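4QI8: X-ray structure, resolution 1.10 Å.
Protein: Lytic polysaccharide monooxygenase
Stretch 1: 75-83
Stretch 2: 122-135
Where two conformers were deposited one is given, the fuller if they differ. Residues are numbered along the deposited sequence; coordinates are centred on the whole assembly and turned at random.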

# COMPACT_ATOMS: atom_id res chain seq x y z
N PRO A 75 6.64 -5.05 7.07
CA PRO A 75 6.34 -3.62 6.89
C PRO A 75 5.00 -3.31 6.23
O PRO A 75 4.58 -3.98 5.28
CB PRO A 75 7.45 -3.17 5.94
CG PRO A 75 7.69 -4.38 5.10
CD PRO A 75 7.60 -5.53 6.06
N MET A 76 4.35 -2.27 6.74
CA MET A 76 3.36 -1.54 5.96
C MET A 76 4.06 -0.61 4.97
O MET A 76 5.08 0.02 5.30
CB MET A 76 2.48 -0.66 6.84
CG MET A 76 1.57 -1.41 7.77
SD MET A 76 0.34 -2.44 6.93
CE MET A 76 -0.52 -1.24 5.95
N GLN A 77 3.49 -0.48 3.78
CA GLN A 77 3.94 0.51 2.80
C GLN A 77 2.71 1.09 2.10
O GLN A 77 1.72 0.38 1.90
CB GLN A 77 4.92 -0.10 1.78
CG GLN A 77 5.95 -1.00 2.42
CD GLN A 77 7.17 -1.31 1.57
OE1 GLN A 77 8.28 -1.43 2.09
NE2 GLN A 77 6.99 -1.45 0.26
N PHE A 78 2.79 2.36 1.73
CA PHE A 78 1.70 3.04 1.02
C PHE A 78 2.23 3.77 -0.20
O PHE A 78 3.30 4.39 -0.16
CB PHE A 78 0.98 4.05 1.94
CG PHE A 78 0.24 3.43 3.09
CD1 PHE A 78 -1.04 2.92 2.91
CD2 PHE A 78 0.82 3.34 4.35
CE1 PHE A 78 -1.72 2.35 3.96
CE2 PHE A 78 0.14 2.75 5.39
CZ PHE A 78 -1.13 2.25 5.20
N TYR A 79 1.46 3.71 -1.28
CA TYR A 79 1.79 4.37 -2.53
C TYR A 79 0.58 5.15 -3.04
O TYR A 79 -0.57 4.75 -2.81
CB TYR A 79 2.14 3.37 -3.62
CG TYR A 79 3.40 2.54 -3.45
CD1 TYR A 79 3.47 1.50 -2.53
CD2 TYR A 79 4.51 2.77 -4.26
CE1 TYR A 79 4.62 0.72 -2.42
CE2 TYR A 79 5.65 1.98 -4.17
CZ TYR A 79 5.70 0.97 -3.25
OH TYR A 79 6.84 0.20 -3.19
N LEU A 80 0.86 6.23 -3.77
CA LEU A 80 -0.16 6.96 -4.50
C LEU A 80 0.07 6.87 -6.00
O LEU A 80 1.21 6.74 -6.46
CB LEU A 80 -0.11 8.44 -4.12
CG LEU A 80 -0.72 8.81 -2.78
CD1 LEU A 80 -0.39 10.26 -2.41
CD2 LEU A 80 -2.24 8.61 -2.78
N ALA A 81 -1.02 6.98 -6.76
CA ALA A 81 -0.94 7.12 -8.22
C ALA A 81 -2.02 8.08 -8.65
O ALA A 81 -3.18 7.92 -8.28
CB ALA A 81 -1.12 5.77 -8.90
N ARG A 82 -1.65 9.08 -9.44
CA ARG A 82 -2.59 10.11 -9.86
C ARG A 82 -3.26 9.75 -11.18
O ARG A 82 -2.62 9.53 -12.21
CB ARG A 82 -1.89 11.46 -10.00
CG ARG A 82 -2.86 12.59 -10.26
CD ARG A 82 -2.17 13.94 -10.36
NE ARG A 82 -3.10 15.05 -10.58
CZ ARG A 82 -3.63 15.37 -11.76
NH1 ARG A 82 -3.34 14.68 -12.86
NH2 ARG A 82 -4.45 16.41 -11.84
N VAL A 83 -4.59 9.74 -11.16
CA VAL A 83 -5.36 9.49 -12.36
C VAL A 83 -5.13 10.64 -13.36
O VAL A 83 -5.22 11.80 -12.98
CB VAL A 83 -6.85 9.43 -12.01
CG1 VAL A 83 -7.68 9.19 -13.26
CG2 VAL A 83 -7.14 8.35 -10.96
N SER A 122 -5.48 -0.09 12.35
CA SER A 122 -5.56 0.99 11.38
C SER A 122 -4.23 1.74 11.39
O SER A 122 -3.43 1.61 12.32
CB SER A 122 -6.73 1.91 11.68
OG SER A 122 -6.57 2.56 12.92
N PHE A 123 -4.02 2.54 10.34
CA PHE A 123 -2.75 3.21 10.11
C PHE A 123 -2.98 4.64 9.64
O PHE A 123 -3.76 4.86 8.73
CB PHE A 123 -1.94 2.46 9.06
CG PHE A 123 -1.59 1.09 9.50
CD1 PHE A 123 -2.41 0.01 9.21
CD2 PHE A 123 -0.47 0.87 10.29
CE1 PHE A 123 -2.09 -1.25 9.67
CE2 PHE A 123 -0.16 -0.38 10.76
CZ PHE A 123 -0.98 -1.43 10.45
N PRO A 124 -2.30 5.61 10.26
CA PRO A 124 -2.36 6.98 9.77
C PRO A 124 -1.50 7.11 8.53
O PRO A 124 -0.35 6.67 8.52
CB PRO A 124 -1.77 7.79 10.91
CG PRO A 124 -0.80 6.86 11.56
CD PRO A 124 -1.45 5.50 11.46
N VAL A 125 -2.07 7.69 7.49
CA VAL A 125 -1.39 7.87 6.22
C VAL A 125 -1.32 9.35 5.94
O VAL A 125 -2.34 10.00 5.73
CB VAL A 125 -2.13 7.16 5.06
CG1 VAL A 125 -1.38 7.34 3.77
CG2 VAL A 125 -2.34 5.68 5.35
N LYS A 126 -0.11 9.90 5.97
CA LYS A 126 0.08 11.31 5.72
C LYS A 126 0.19 11.58 4.22
O LYS A 126 1.10 11.08 3.55
CB LYS A 126 1.30 11.87 6.46
CG LYS A 126 1.49 13.40 6.32
CD LYS A 126 0.22 14.23 6.66
CE LYS A 126 0.26 14.85 8.05
NZ LYS A 126 -1.04 15.52 8.40
N ILE A 127 -0.75 12.35 3.70
CA ILE A 127 -0.78 12.71 2.29
C ILE A 127 0.12 13.93 2.08
O ILE A 127 -0.08 14.96 2.73
CB ILE A 127 -2.22 13.06 1.85
CG1 ILE A 127 -3.19 11.90 2.14
CG2 ILE A 127 -2.26 13.44 0.38
CD1 ILE A 127 -2.90 10.59 1.39
N PRO A 128 1.12 13.83 1.19
CA PRO A 128 2.02 14.98 0.97
C PRO A 128 1.28 16.27 0.61
O PRO A 128 0.31 16.24 -0.13
CB PRO A 128 2.88 14.52 -0.20
CG PRO A 128 2.90 13.03 -0.08
CD PRO A 128 1.53 12.67 0.38
N SER A 129 1.76 17.39 1.13
CA SER A 129 1.11 18.68 0.91
C SER A 129 1.30 19.19 -0.50
O SER A 129 0.49 19.97 -1.01
CB SER A 129 1.65 19.72 1.90
OG SER A 129 3.03 19.98 1.67
N CYS A 130 2.40 18.77 -1.13
CA CYS A 130 2.89 19.46 -2.31
C CYS A 130 2.44 18.84 -3.63
O CYS A 130 2.68 19.42 -4.69
CB CYS A 130 4.42 19.54 -2.27
SG CYS A 130 5.25 17.92 -2.20
N ILE A 131 1.80 17.68 -3.59
CA ILE A 131 1.44 17.00 -4.82
C ILE A 131 0.23 17.66 -5.47
O ILE A 131 -0.53 18.38 -4.83
CB ILE A 131 1.21 15.48 -4.60
CG1 ILE A 131 0.10 15.24 -3.58
CG2 ILE A 131 2.51 14.82 -4.15
CD1 ILE A 131 -0.29 13.79 -3.44
N LYS A 132 0.06 17.41 -6.77
CA LYS A 132 -0.99 18.06 -7.55
C LYS A 132 -2.37 17.53 -7.19
O LYS A 132 -2.56 16.32 -7.08
CB LYS A 132 -0.73 17.84 -9.04
CG LYS A 132 -1.25 18.94 -9.95
CD LYS A 132 -1.03 18.60 -11.42
CE LYS A 132 -2.18 19.12 -12.26
NZ LYS A 132 -1.99 18.89 -13.72
N SER A 133 -3.34 18.42 -7.02
CA SER A 133 -4.71 18.01 -6.78
C SER A 133 -5.18 17.13 -7.93
O SER A 133 -4.72 17.25 -9.06
CB SER A 133 -5.63 19.22 -6.67
OG SER A 133 -5.63 19.95 -7.87
N GLY A 134 -6.09 16.22 -7.62
CA GLY A 134 -6.68 15.36 -8.63
C GLY A 134 -7.22 14.10 -8.00
O GLY A 134 -7.24 13.97 -6.79
N SER A 135 -7.68 13.18 -8.84
CA SER A 135 -8.09 11.87 -8.35
C SER A 135 -6.87 10.97 -8.24
O SER A 135 -5.98 11.03 -9.09
CB SER A 135 -9.12 11.26 -9.29
OG SER A 135 -10.29 12.06 -9.34
O HOH W 1 -7.17 13.32 -11.75

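The two stretches meet in two ways along their length. Strand 76-82 and strand 122-126 run in roughly the same direction, with 37° between their N-to-C directions. Their axes come no closer than 9.2 Å. This is too far for backbone hydrogen bonding, so side chains fill the space between them. The CA atoms of M76 and F123 are 8.8 Å apart, and those of F78 and V125 are 7.7 Å apart. Farther along, the backbones close in, and the CA atoms of V83 and S135 are 5.4 Å apart. Here V83 N donates a hydrogen bond of 2.8 Å to S135 O. A water extends the link. It donates to V83 O at 2.8 Å and accepts from S135 N at 3.0 Å. V83 is thus joined to S135 through both its N and its O, once directly and once through the water.

The CA-to-CB bonds of M76, F78 and L80 point toward stretch 2, as expected for alternate residues of a strand. Q77 and Y79, between them, do not reach it. M76 lies over one face of the F123 ring. Its CG is 3.8 Å from the ring centroid of F123, a CH-pi contact, and its SD is 4.1 Å from the same centroid, a sulfur-aromatic contact. The F78 ring receives V125 in a similar way. V125 CG2 sits 3.6 Å from the F78 ring centroid and only 11° off the ring normal. F78 CZ also packs against F123 CB at 3.9 Å, so F78 touches both residues of the facing strand whose CA-to-CB bonds point toward stretch 1. L80 continues the apolar layer into the loop. Its CD1 lies 3.7 Å from I131 CD1 and 4.2 Å from P128 CD.

R82 makes the polar side-chain contact. Its CB points sideways, but the extended chain, with chi1 to chi3 all t, brings the guanidinium to the loop. R82 NE and R82 NH2 both donate to S133 O, at 3.1 and 2.9 Å. The carbonyl lies near the guanidinium plane, where a forked pair of bonds can form. K132 CE covers one face of the group, 3.6 Å from R82 NH2. The like charges are also close, with R82 NH2 and K132 NZ 4.0 Å apart.

G134 passes close to this side chain. An ideal CB on G134 would lie 2.7 Å from R82 NE, a clash. The backbone angles of G134, 157/-174, also call for glycine by themselves. Beyond it, V83 CG2 packs 3.9 Å from S135 CB, beside the backbone hydrogen bond.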